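Local coordinates for protein SmhB (Serratia marcescens, PDB 6ZZ5) that serves as the B component of Smh, a tripartite alpha-pore-forming toxin, and is caught here in its soluble form, before any pore has formed, at residues 25-29 against 262-267; 32-37 against 50-54; 131-135 against 267-272; 145-149 against 253-258; 198-202 against 240-244. All blocks are in the same frame, centred on the assembly; numbering follows the deposited sequence.

Contact 1: residues 25-29 against 262-267; sequences YCNSV and SGYRGL
The phenol of Tyr25 reaches across to the backbone of 262-267 and lies against the two glycines there. It rests directly on the Gly266 backbone, with its OH 3.2 Å from Gly266 CA, and Gly263 O lies in the plane of the ring at its edge, 3.3 Å from that OH. Gly266 O sits over one ring face, displaced toward the rim. Ring atom CE1 of Tyr25 comes within 3.4 Å of Leu267 N and also touches Leu267 CB. The Leu267 side chain also meets Cys26 and Val29: its CD1 touches Cys26 SG at 3.8 Å and its CD2 touches Val29 CG2 at 4.1 Å. CG of Tyr25 is turned opposite its own backbone N (chi1 -154°), which sends the ring outward to the other helix. Within 25-29, Ser28 OG donates to Tyr25 O at 2.6 Å, a carbonyl that also receives Val29 N, and Ser28 OG has a further link to Gly214 N. Ile216 of strand 216-221 touches Tyr25, while Tyr64 and Leu65 of helix 44-92 pack on Cys26. The segments of helices 4-30 and 252-300 run roughly antiparallel, 148° between their directions, with axes 10.5 Å apart, as neighbours in the long helical bundle of an HBL-family toxin component. Chemically, the contact is an aromatic ring laid against bare helix backbone, beside an apolar patch of Cys26, Val29 and Leu267, with the buried hydroxyl near Gly263 O.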
# COMPACT_ATOMS: atom_id res chain seq x y z
N TYR A 25 -4.33 -2.14 -5.64
CA TYR A 25 -4.80 -3.52 -5.41
C TYR A 25 -6.28 -3.52 -5.08
O TYR A 25 -7.03 -4.36 -5.65
CB TYR A 25 -3.95 -4.23 -4.35
CG TYR A 25 -3.94 -5.73 -4.52
CD1 TYR A 25 -5.06 -6.47 -4.20
CD2 TYR A 25 -2.82 -6.39 -4.98
CE1 TYR A 25 -5.09 -7.85 -4.41
CE2 TYR A 25 -2.82 -7.77 -5.19
CZ TYR A 25 -3.96 -8.49 -4.89
OH TYR A 25 -3.90 -9.82 -5.11
N CYS A 26 -6.70 -2.66 -4.15
CA CYS A 26 -8.12 -2.54 -3.71
C CYS A 26 -9.00 -2.18 -4.92
O CYS A 26 -10.13 -2.70 -5.02
CB CYS A 26 -8.29 -1.51 -2.59
SG CYS A 26 -7.64 -2.13 -1.02
N ASN A 27 -8.55 -1.26 -5.77
CA ASN A 27 -9.33 -0.87 -6.99
C ASN A 27 -9.52 -2.11 -7.88
O ASN A 27 -10.63 -2.27 -8.51
CB ASN A 27 -8.64 0.28 -7.75
CG ASN A 27 -8.71 1.59 -7.02
OD1 ASN A 27 -9.65 1.81 -6.30
ND2 ASN A 27 -7.77 2.47 -7.29
N SER A 28 -8.53 -2.98 -7.94
CA SER A 28 -8.59 -4.19 -8.80
C SER A 28 -9.64 -5.16 -8.24
O SER A 28 -10.39 -5.78 -9.05
CB SER A 28 -7.27 -4.88 -8.99
OG SER A 28 -6.88 -5.70 -7.87
N VAL A 29 -9.77 -5.19 -6.92
CA VAL A 29 -10.76 -6.06 -6.25
C VAL A 29 -12.13 -5.52 -6.58
O VAL A 29 -13.01 -6.30 -6.85
CB VAL A 29 -10.51 -6.15 -4.73
CG1 VAL A 29 -11.63 -6.89 -3.98
CG2 VAL A 29 -9.17 -6.76 -4.44
N SER A 262 -6.42 -16.38 -5.19
CA SER A 262 -5.06 -15.77 -5.21
C SER A 262 -5.24 -14.27 -5.03
O SER A 262 -4.46 -13.72 -4.30
CB SER A 262 -4.29 -16.06 -6.46
OG SER A 262 -4.11 -17.46 -6.61
N GLY A 263 -6.30 -13.68 -5.62
CA GLY A 263 -6.59 -12.25 -5.47
C GLY A 263 -6.96 -11.91 -4.04
O GLY A 263 -6.58 -10.84 -3.57
N TYR A 264 -7.73 -12.77 -3.38
CA TYR A 264 -8.21 -12.55 -2.00
C TYR A 264 -6.99 -12.66 -1.07
O TYR A 264 -6.79 -11.79 -0.18
CB TYR A 264 -9.34 -13.52 -1.70
CG TYR A 264 -10.39 -13.09 -0.70
CD1 TYR A 264 -10.17 -12.09 0.22
CD2 TYR A 264 -11.63 -13.70 -0.70
CE1 TYR A 264 -11.14 -11.69 1.10
CE2 TYR A 264 -12.65 -13.25 0.15
CZ TYR A 264 -12.40 -12.26 1.06
OH TYR A 264 -13.36 -11.82 1.90
N ARG A 265 -6.17 -13.69 -1.26
CA ARG A 265 -4.92 -13.87 -0.45
C ARG A 265 -3.99 -12.70 -0.71
O ARG A 265 -3.41 -12.23 0.24
CB ARG A 265 -4.30 -15.25 -0.69
CG ARG A 265 -5.13 -16.29 0.10
CD ARG A 265 -4.63 -17.75 0.12
NE ARG A 265 -4.73 -18.24 -1.25
CZ ARG A 265 -3.75 -18.33 -2.13
NH1 ARG A 265 -2.53 -17.94 -1.77
NH2 ARG A 265 -4.00 -18.79 -3.35
N GLY A 266 -3.86 -12.26 -1.97
CA GLY A 266 -2.98 -11.13 -2.37
C GLY A 266 -3.44 -9.84 -1.71
O GLY A 266 -2.56 -9.01 -1.29
N LEU A 267 -4.76 -9.66 -1.53
CA LEU A 267 -5.30 -8.46 -0.84
C LEU A 267 -4.87 -8.54 0.64
O LEU A 267 -4.38 -7.51 1.18
CB LEU A 267 -6.81 -8.39 -0.98
CG LEU A 267 -7.48 -7.24 -0.25
CD1 LEU A 267 -6.93 -5.89 -0.69
CD2 LEU A 267 -8.98 -7.33 -0.42

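Contact 2: residues 32-37 against 50-54; sequences QIPVDF and INTGL
Asn51 and Val35 exchange a pair of hydrogen bonds in which one side-chain amide reads both polar groups of a single backbone residue. Val35 N donates to Asn51 OD1 at 3.0 Å, and Asn51 ND2 returns a bond to Val35 O at 2.9 Å, with an N-H...O angle of 162°. Both donors lie on carbonyl lone pairs, and Val35 O is close to the Asn51 amide plane, so the two bonds together fix the rotation of that amide. Further back, Gln32 NE2 donates to Ile33 O at 2.7 Å, while Gln32 OE1 accepts from Val212 and Met213 N.

The apolar contacts continue on both sides of Asn51. Toward Gln32, Leu54 CD1 touches Gln32 CG at 3.8 Å, and Leu54 CD2 meets Pro34 CA. Toward Phe37, Ile50 CG2 packs on Val35 CG2 at 3.7 Å, and Ile50 CD1 reaches Phe37 CE2 at the same distance. Val35 CG2 also rests over a face of the Phe37 ring, near its rim. Val256 and Ile260 of helix 252-300 touch Val35.

The extended loop after helix 4-30 is thus laid along a turn of helix 44-92, a loop connecting two consecutive helices of the HBL-family bundle.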
# COMPACT_ATOMS: atom_id res chain seq x y z
N GLN A 32 -13.55 -6.43 -10.09
CA GLN A 32 -13.76 -7.86 -10.41
C GLN A 32 -15.25 -8.10 -10.63
O GLN A 32 -16.07 -7.77 -9.75
CB GLN A 32 -13.24 -8.78 -9.30
CG GLN A 32 -13.53 -10.25 -9.56
CD GLN A 32 -12.91 -10.74 -10.84
OE1 GLN A 32 -11.73 -10.48 -11.07
NE2 GLN A 32 -13.73 -11.38 -11.68
N ILE A 33 -15.60 -8.60 -11.81
CA ILE A 33 -16.99 -8.99 -12.12
C ILE A 33 -17.30 -10.29 -11.40
O ILE A 33 -16.44 -11.18 -11.30
CB ILE A 33 -17.22 -9.10 -13.65
CG1 ILE A 33 -18.70 -9.26 -13.97
CG2 ILE A 33 -16.45 -10.24 -14.23
CD1 ILE A 33 -19.05 -9.02 -15.44
N PRO A 34 -18.53 -10.41 -10.85
CA PRO A 34 -18.98 -11.65 -10.24
C PRO A 34 -18.94 -12.76 -11.29
O PRO A 34 -19.10 -12.51 -12.49
CB PRO A 34 -20.41 -11.38 -9.76
CG PRO A 34 -20.45 -9.89 -9.63
CD PRO A 34 -19.52 -9.34 -10.69
N VAL A 35 -18.65 -13.96 -10.80
CA VAL A 35 -18.49 -15.17 -11.61
C VAL A 35 -19.90 -15.62 -12.03
O VAL A 35 -20.93 -15.42 -11.32
CB VAL A 35 -17.68 -16.27 -10.89
CG1 VAL A 35 -16.37 -15.76 -10.36
CG2 VAL A 35 -18.46 -16.96 -9.79
N ASP A 36 -19.92 -16.29 -13.16
CA ASP A 36 -21.15 -16.77 -13.81
C ASP A 36 -20.88 -18.23 -14.19
O ASP A 36 -20.11 -18.46 -15.12
CB ASP A 36 -21.41 -15.88 -15.02
CG ASP A 36 -22.68 -16.28 -15.75
OD1 ASP A 36 -23.32 -17.29 -15.31
OD2 ASP A 36 -22.97 -15.61 -16.76
N PHE A 37 -21.45 -19.17 -13.48
CA PHE A 37 -21.34 -20.61 -13.81
C PHE A 37 -22.68 -21.05 -14.37
O PHE A 37 -23.02 -22.20 -14.16
CB PHE A 37 -20.98 -21.41 -12.57
CG PHE A 37 -19.62 -21.14 -12.01
CD1 PHE A 37 -18.68 -20.39 -12.70
CD2 PHE A 37 -19.31 -21.63 -10.74
CE1 PHE A 37 -17.45 -20.11 -12.13
CE2 PHE A 37 -18.07 -21.37 -10.18
CZ PHE A 37 -17.13 -20.63 -10.89
N ILE A 50 -18.70 -18.16 -4.07
CA ILE A 50 -17.61 -17.31 -4.62
C ILE A 50 -18.05 -15.85 -4.64
O ILE A 50 -17.24 -14.96 -4.34
CB ILE A 50 -17.20 -17.82 -6.00
CG1 ILE A 50 -16.53 -19.19 -5.90
CG2 ILE A 50 -16.34 -16.79 -6.72
CD1 ILE A 50 -16.49 -19.87 -7.21
N ASN A 51 -19.28 -15.60 -5.12
CA ASN A 51 -19.76 -14.20 -5.27
C ASN A 51 -19.99 -13.61 -3.87
O ASN A 51 -19.75 -12.41 -3.68
CB ASN A 51 -20.96 -14.18 -6.21
CG ASN A 51 -20.50 -14.37 -7.64
OD1 ASN A 51 -19.32 -14.12 -7.93
ND2 ASN A 51 -21.42 -14.70 -8.55
N THR A 52 -20.41 -14.41 -2.90
CA THR A 52 -20.52 -13.96 -1.49
C THR A 52 -19.13 -13.54 -1.05
O THR A 52 -18.98 -12.43 -0.48
CB THR A 52 -21.12 -15.03 -0.56
OG1 THR A 52 -22.43 -15.19 -1.06
CG2 THR A 52 -21.15 -14.67 0.91
N GLY A 53 -18.14 -14.41 -1.29
CA GLY A 53 -16.73 -14.06 -1.02
C GLY A 53 -16.28 -12.77 -1.68
O GLY A 53 -15.60 -11.92 -1.03
N LEU A 54 -16.56 -12.63 -2.97
CA LEU A 54 -16.17 -11.42 -3.72
C LEU A 54 -16.85 -10.18 -3.12
O LEU A 54 -16.16 -9.18 -3.02
CB LEU A 54 -16.51 -11.57 -5.21
CG LEU A 54 -16.29 -10.33 -6.06
CD1 LEU A 54 -14.81 -9.88 -6.04
CD2 LEU A 54 -16.77 -10.58 -7.49

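Contact 3: residues 131-135 against 267-272; sequences NDKLI and LQTQAQ
An antiparallel helix-helix contact with an apolar side and an amide side, made by Asn131, Leu134 and Ile135 against 267-272, joins helix 99-151 to helix 252-300 about 11 Å from the centre of the molecule. The short segments lie 154° apart in direction, with axes 9.0 Å from one another. On the amide side, Asn131 is gripped by two glutamines one turn apart. Gln268 NE2 donates to Asn131 OD1 at 2.9 Å, almost straight at 170°, and the two amide planes are not far from parallel. Asn131 ND2 in turn gives a hydrogen to Gln272 OE1 at 2.8 Å. This second bond is equally straight at the hydrogen, but the donor comes in above the Gln272 carbonyl plane rather than on a lone pair, and these two amides stand nearly perpendicular. Such paired helices belong to the elongated helical bundle of HBL-type components, here with a polar amide chain set beside the apolar seam. Gln268 is bent at its second torsion (chi2 -91°), which brings NE2 back to Asn131 and lays its CG and CD against Ile135 CG1, the CG at 3.6 Å. On the apolar side, Leu134 CD1 touches Ala271 CB at 3.6 Å and its CD2 reaches Leu267 CD2 at 3.7 Å. Leu134 CB also rests on Gln268 CG. Tyr264 and His60 touch Leu134 as well, and Val275 touches Asn131.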
# COMPACT_ATOMS: atom_id res chain seq x y z
N ASN A 131 -6.48 -6.47 8.33
CA ASN A 131 -5.56 -7.60 8.05
C ASN A 131 -6.13 -8.85 8.69
O ASN A 131 -6.15 -9.90 8.02
CB ASN A 131 -4.14 -7.28 8.50
CG ASN A 131 -3.14 -8.32 8.07
OD1 ASN A 131 -3.17 -8.78 6.93
ND2 ASN A 131 -2.22 -8.61 8.97
N ASP A 132 -6.55 -8.78 9.94
CA ASP A 132 -7.07 -9.97 10.68
C ASP A 132 -8.30 -10.51 9.95
O ASP A 132 -8.36 -11.74 9.70
CB ASP A 132 -7.36 -9.65 12.15
CG ASP A 132 -6.09 -9.36 12.93
OD1 ASP A 132 -5.02 -9.72 12.43
OD2 ASP A 132 -6.18 -8.73 14.03
N LYS A 133 -9.25 -9.65 9.58
CA LYS A 133 -10.48 -10.11 8.90
C LYS A 133 -10.10 -10.74 7.54
O LYS A 133 -10.70 -11.76 7.18
CB LYS A 133 -11.44 -8.96 8.67
CG LYS A 133 -12.00 -8.37 9.94
CD LYS A 133 -12.91 -7.19 9.65
CE LYS A 133 -13.17 -6.35 10.89
NZ LYS A 133 -14.58 -5.90 10.91
N LEU A 134 -9.11 -10.16 6.85
CA LEU A 134 -8.66 -10.61 5.52
C LEU A 134 -7.98 -11.99 5.68
O LEU A 134 -8.14 -12.85 4.79
CB LEU A 134 -7.75 -9.59 4.86
CG LEU A 134 -8.46 -8.41 4.18
CD1 LEU A 134 -7.45 -7.32 3.86
CD2 LEU A 134 -9.21 -8.87 2.93
N ILE A 135 -7.27 -12.21 6.78
CA ILE A 135 -6.60 -13.52 7.06
C ILE A 135 -7.73 -14.57 7.15
O ILE A 135 -7.69 -15.59 6.42
CB ILE A 135 -5.71 -13.49 8.30
CG1 ILE A 135 -4.48 -12.63 8.03
CG2 ILE A 135 -5.30 -14.91 8.72
CD1 ILE A 135 -3.71 -12.23 9.25
N LEU A 267 -4.76 -9.66 -1.53
CA LEU A 267 -5.30 -8.46 -0.84
C LEU A 267 -4.87 -8.54 0.64
O LEU A 267 -4.38 -7.51 1.18
CB LEU A 267 -6.81 -8.39 -0.98
CG LEU A 267 -7.48 -7.24 -0.25
CD1 LEU A 267 -6.93 -5.89 -0.69
CD2 LEU A 267 -8.98 -7.33 -0.42
N GLN A 268 -4.91 -9.72 1.24
CA GLN A 268 -4.40 -9.92 2.61
C GLN A 268 -2.89 -9.62 2.68
O GLN A 268 -2.47 -8.88 3.61
CB GLN A 268 -4.72 -11.30 3.17
CG GLN A 268 -4.33 -11.37 4.65
CD GLN A 268 -2.92 -11.87 4.83
OE1 GLN A 268 -2.56 -12.84 4.17
NE2 GLN A 268 -2.18 -11.27 5.74
N THR A 269 -2.12 -10.06 1.71
CA THR A 269 -0.66 -9.80 1.63
C THR A 269 -0.41 -8.28 1.65
O THR A 269 0.45 -7.81 2.44
CB THR A 269 0.01 -10.47 0.42
OG1 THR A 269 -0.22 -11.86 0.64
CG2 THR A 269 1.49 -10.19 0.34
N GLN A 270 -1.16 -7.54 0.84
CA GLN A 270 -1.04 -6.08 0.79
C GLN A 270 -1.38 -5.48 2.16
O GLN A 270 -0.70 -4.54 2.63
CB GLN A 270 -1.93 -5.52 -0.30
CG GLN A 270 -1.58 -6.03 -1.68
CD GLN A 270 -0.26 -5.41 -2.03
OE1 GLN A 270 -0.07 -4.20 -1.94
NE2 GLN A 270 0.71 -6.24 -2.25
N ALA A 271 -2.41 -6.00 2.82
CA ALA A 271 -2.85 -5.46 4.14
C ALA A 271 -1.75 -5.72 5.18
O ALA A 271 -1.54 -4.83 6.00
CB ALA A 271 -4.18 -6.05 4.57
N GLN A 272 -1.08 -6.86 5.10
CA GLN A 272 0.02 -7.20 6.03
C GLN A 272 1.14 -6.15 5.86
O GLN A 272 1.67 -5.66 6.85
CB GLN A 272 0.47 -8.64 5.86
CG GLN A 272 1.53 -9.08 6.89
CD GLN A 272 0.89 -9.33 8.25
OE1 GLN A 272 0.05 -10.21 8.38
NE2 GLN A 272 1.21 -8.51 9.21

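Contact 4: residues 145-149 against 253-258; sequences VVNLN and EVLVAS
Leu148 reaches over to helix 252-300, where its CD2 touches both Glu253 O, 3.6 Å away, and Ala257 CB at 3.8 Å. Its CG lies opposite its backbone N (chi1 173°), and the second torsion leaves CD2 extended, anti to CA, so that this is the methyl that reaches the other helix. The side chains of Leu148 and Val254 lie alongside each other, pointing opposite ways, CG against CG2 at 4.0 Å. Val145 uses both methyls: CG2 meets Ala257 O at 3.6 Å, while CG1 approaches Ser258 CA. Ala257, with only its CB to offer, lets Val145 and Leu148 close in on the same turn.

The segments are almost exactly antiparallel, 175° between their directions, and form a close-packed helix pair in the helical bundle of this HBL-family protein. Asn149 is the polar exception. With chi1 at -152°, its amide swings back toward Val254, and OD1 lies 3.3 Å from Val254 CG2 and 3.7 Å from CG1. This buried oxygen has no polar partner in the model, whereas ND2 is held by Asn156 OD1. Leu159 of helix 156-184 packs on Val145, Asn149 and Val254 together, and Ser258 OG bonds to Asn163 OD1.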
# COMPACT_ATOMS: atom_id res chain seq x y z
N VAL A 145 -12.87 -23.32 -3.25
CA VAL A 145 -12.11 -23.73 -4.45
C VAL A 145 -11.88 -25.24 -4.39
O VAL A 145 -12.09 -25.90 -5.44
CB VAL A 145 -10.76 -22.98 -4.54
CG1 VAL A 145 -10.04 -23.38 -5.82
CG2 VAL A 145 -10.95 -21.47 -4.50
N VAL A 146 -11.47 -25.77 -3.24
CA VAL A 146 -11.23 -27.22 -3.07
C VAL A 146 -12.57 -27.94 -3.33
O VAL A 146 -12.54 -28.90 -4.10
CB VAL A 146 -10.64 -27.58 -1.70
CG1 VAL A 146 -10.47 -29.07 -1.55
CG2 VAL A 146 -9.30 -26.87 -1.47
N ASN A 147 -13.67 -27.45 -2.75
CA ASN A 147 -15.00 -28.11 -2.87
C ASN A 147 -15.40 -28.13 -4.35
O ASN A 147 -15.86 -29.16 -4.81
CB ASN A 147 -16.05 -27.42 -2.00
CG ASN A 147 -15.84 -27.70 -0.53
OD1 ASN A 147 -15.36 -28.77 -0.18
ND2 ASN A 147 -16.21 -26.76 0.33
N LEU A 148 -15.24 -27.02 -5.06
CA LEU A 148 -15.58 -26.90 -6.49
C LEU A 148 -14.70 -27.86 -7.28
O LEU A 148 -15.28 -28.56 -8.12
CB LEU A 148 -15.42 -25.47 -6.99
CG LEU A 148 -15.58 -25.29 -8.49
CD1 LEU A 148 -17.00 -25.63 -8.93
CD2 LEU A 148 -15.25 -23.86 -8.86
N ASN A 149 -13.41 -27.95 -6.98
CA ASN A 149 -12.52 -28.92 -7.67
C ASN A 149 -13.06 -30.34 -7.42
O ASN A 149 -13.11 -31.13 -8.41
CB ASN A 149 -11.05 -28.80 -7.27
CG ASN A 149 -10.13 -29.28 -8.39
OD1 ASN A 149 -10.45 -29.09 -9.55
ND2 ASN A 149 -9.06 -29.96 -8.05
N GLU A 253 -13.81 -23.42 -14.53
CA GLU A 253 -14.51 -22.74 -13.41
C GLU A 253 -13.60 -22.81 -12.18
O GLU A 253 -13.56 -21.87 -11.40
CB GLU A 253 -15.88 -23.39 -13.19
CG GLU A 253 -16.88 -23.07 -14.28
CD GLU A 253 -16.58 -23.66 -15.64
OE1 GLU A 253 -16.44 -24.92 -15.72
OE2 GLU A 253 -16.48 -22.85 -16.62
N VAL A 254 -12.87 -23.91 -12.02
CA VAL A 254 -11.88 -24.04 -10.94
C VAL A 254 -10.83 -22.95 -11.12
O VAL A 254 -10.42 -22.41 -10.12
CB VAL A 254 -11.26 -25.44 -10.90
CG1 VAL A 254 -10.06 -25.45 -9.95
CG2 VAL A 254 -12.29 -26.48 -10.50
N LEU A 255 -10.32 -22.78 -12.33
CA LEU A 255 -9.26 -21.79 -12.64
C LEU A 255 -9.74 -20.41 -12.17
O LEU A 255 -8.98 -19.69 -11.55
CB LEU A 255 -9.00 -21.77 -14.15
CG LEU A 255 -7.56 -21.85 -14.67
CD1 LEU A 255 -6.67 -22.67 -13.76
CD2 LEU A 255 -7.54 -22.48 -16.08
N VAL A 256 -10.93 -20.01 -12.59
CA VAL A 256 -11.54 -18.73 -12.17
C VAL A 256 -11.60 -18.68 -10.63
O VAL A 256 -11.17 -17.67 -10.05
CB VAL A 256 -12.90 -18.54 -12.84
CG1 VAL A 256 -13.65 -17.38 -12.25
CG2 VAL A 256 -12.74 -18.41 -14.35
N ALA A 257 -12.10 -19.72 -9.97
CA ALA A 257 -12.24 -19.74 -8.49
C ALA A 257 -10.85 -19.56 -7.87
O ALA A 257 -10.73 -18.80 -6.87
CB ALA A 257 -12.87 -21.01 -8.03
N SER A 258 -9.85 -20.23 -8.44
CA SER A 258 -8.45 -20.25 -7.93
C SER A 258 -7.88 -18.83 -8.07
O SER A 258 -7.19 -18.36 -7.14
CB SER A 258 -7.59 -21.20 -8.73
OG SER A 258 -6.23 -21.15 -8.30

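Contact 5: residues 198-202 against 240-244; sequences AVAGL and REKLY
Val199 lies over the guanidinium of Arg240, its CG1 3.8 Å from CZ and centred above the plane, in the close-packed half of this contact. CB of Val199 meets NE of the same arginine at 3.7 Å. A bend at the third torsion of Arg240 (chi3 60°) turns the group under the valine, and Arg240 NH1 bonds to Gly214 O, just before strand 216-221. On the next turn, the Tyr244 ring touches both loop residues: CE2 approaches Val199 CG2 at 3.9 Å, and CD2 comes equally near Ala200 CB. Gln259 of helix 252-300 touches Val199, Ala200 and Tyr244.

The segment 198-202 belongs to the connection between strands 191-196 and 216-221, and here it is laid across helix 230-245, so the contact joins the small sheet region to a helix at the side of the bundle.

Around Glu241 the two segments are joined through water instead. The carboxylate passes close to the Gly201 backbone, CD to N 3.4 Å, without a direct hydrogen bond between the segments. One water donates to Ala198 O at 2.8 Å and to Glu241 OE1 at 2.7 Å; another accepts from Gly201 N and donates to Glu241 O. The carboxylate also has direct partners outside, with OE1 bonded to Ser348 OG and OE2 in a salt bridge with Arg245, which probably steadies its negative charge.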
# COMPACT_ATOMS: atom_id res chain seq x y z
N ALA A 198 -6.80 -8.40 -16.61
CA ALA A 198 -6.84 -9.85 -16.31
C ALA A 198 -5.44 -10.38 -15.95
O ALA A 198 -4.45 -9.98 -16.56
CB ALA A 198 -7.46 -10.60 -17.45
N VAL A 199 -5.41 -11.31 -15.02
CA VAL A 199 -4.16 -11.94 -14.50
C VAL A 199 -3.70 -13.08 -15.42
O VAL A 199 -2.60 -13.55 -15.21
CB VAL A 199 -4.37 -12.47 -13.07
CG1 VAL A 199 -4.71 -11.32 -12.13
CG2 VAL A 199 -5.40 -13.61 -13.00
N ALA A 200 -4.51 -13.48 -16.40
CA ALA A 200 -4.21 -14.56 -17.35
C ALA A 200 -4.65 -14.12 -18.75
O ALA A 200 -5.38 -13.11 -18.85
CB ALA A 200 -4.89 -15.83 -16.93
N GLY A 201 -4.17 -14.81 -19.78
CA GLY A 201 -4.51 -14.54 -21.19
C GLY A 201 -6.01 -14.65 -21.41
O GLY A 201 -6.69 -15.47 -20.79
N LEU A 202 -6.55 -13.80 -22.26
CA LEU A 202 -8.00 -13.72 -22.51
C LEU A 202 -8.36 -14.60 -23.70
O LEU A 202 -7.57 -14.64 -24.63
CB LEU A 202 -8.40 -12.27 -22.75
CG LEU A 202 -8.21 -11.40 -21.52
CD1 LEU A 202 -8.43 -9.94 -21.92
CD2 LEU A 202 -9.15 -11.84 -20.41
N ARG A 240 3.44 -14.57 -14.76
CA ARG A 240 2.16 -15.05 -14.16
C ARG A 240 1.26 -15.60 -15.27
O ARG A 240 0.63 -16.68 -15.11
CB ARG A 240 1.46 -13.92 -13.39
CG ARG A 240 0.09 -14.34 -12.86
CD ARG A 240 -0.54 -13.35 -11.88
NE ARG A 240 -0.70 -12.07 -12.57
CZ ARG A 240 -0.94 -10.90 -12.00
NH1 ARG A 240 -1.07 -10.81 -10.71
NH2 ARG A 240 -1.03 -9.82 -12.74
N GLU A 241 1.12 -14.84 -16.33
CA GLU A 241 0.28 -15.25 -17.47
C GLU A 241 0.77 -16.59 -18.03
O GLU A 241 -0.09 -17.51 -18.27
CB GLU A 241 0.23 -14.10 -18.47
CG GLU A 241 -0.54 -14.44 -19.69
CD GLU A 241 -1.17 -13.24 -20.39
OE1 GLU A 241 -1.65 -12.29 -19.71
OE2 GLU A 241 -1.19 -13.29 -21.58
N LYS A 242 2.08 -16.79 -18.08
CA LYS A 242 2.68 -18.06 -18.60
C LYS A 242 2.41 -19.22 -17.63
O LYS A 242 2.13 -20.34 -18.09
CB LYS A 242 4.17 -17.86 -18.93
CG LYS A 242 4.84 -19.03 -19.64
CD LYS A 242 4.17 -19.43 -20.98
CE LYS A 242 4.97 -20.43 -21.81
NZ LYS A 242 5.35 -21.60 -20.98
N LEU A 243 2.48 -19.00 -16.31
CA LEU A 243 2.19 -20.10 -15.34
C LEU A 243 0.73 -20.54 -15.42
O LEU A 243 0.44 -21.75 -15.22
CB LEU A 243 2.58 -19.58 -13.95
CG LEU A 243 4.08 -19.36 -13.80
CD1 LEU A 243 4.35 -18.46 -12.61
CD2 LEU A 243 4.78 -20.72 -13.70
N TYR A 244 -0.21 -19.62 -15.68
CA TYR A 244 -1.63 -19.98 -15.91
C TYR A 244 -1.83 -20.71 -17.25
O TYR A 244 -2.54 -21.72 -17.26
CB TYR A 244 -2.54 -18.76 -15.90
CG TYR A 244 -2.86 -18.29 -14.53
CD1 TYR A 244 -3.52 -19.14 -13.65
CD2 TYR A 244 -2.51 -17.02 -14.11
CE1 TYR A 244 -3.84 -18.70 -12.38
CE2 TYR A 244 -2.84 -16.56 -12.86
CZ TYR A 244 -3.52 -17.41 -12.00
OH TYR A 244 -3.81 -16.98 -10.75
O HOH W 1 -1.97 -10.82 -17.41
O HOH W 2 -2.59 -17.34 -19.37

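Overall arrangement
From the N terminus, helix 4-30 opens the wide loop closed by contact 1 on helix 252-300. Contact 2 follows at once, a short closure of the loop after helix 4-30 onto helix 44-92, nested inside contact 1. Helix 99-151 then meets helix 252-300 twice: contact 3 crosses contact 1 and shares Leu267 with it, while contact 4, about 21 Å away between centres, nests inside contacts 1 and 3. Contact 5, innermost, sits inside contact 4 and ties the sheet region to helix 230-245. Helix 252-300 thus meets helix 4-30 in contact 1 and helix 99-151 in contacts 3 and 4, and contact 2 packs against contact 4 through Val35, Phe37 and Ile50.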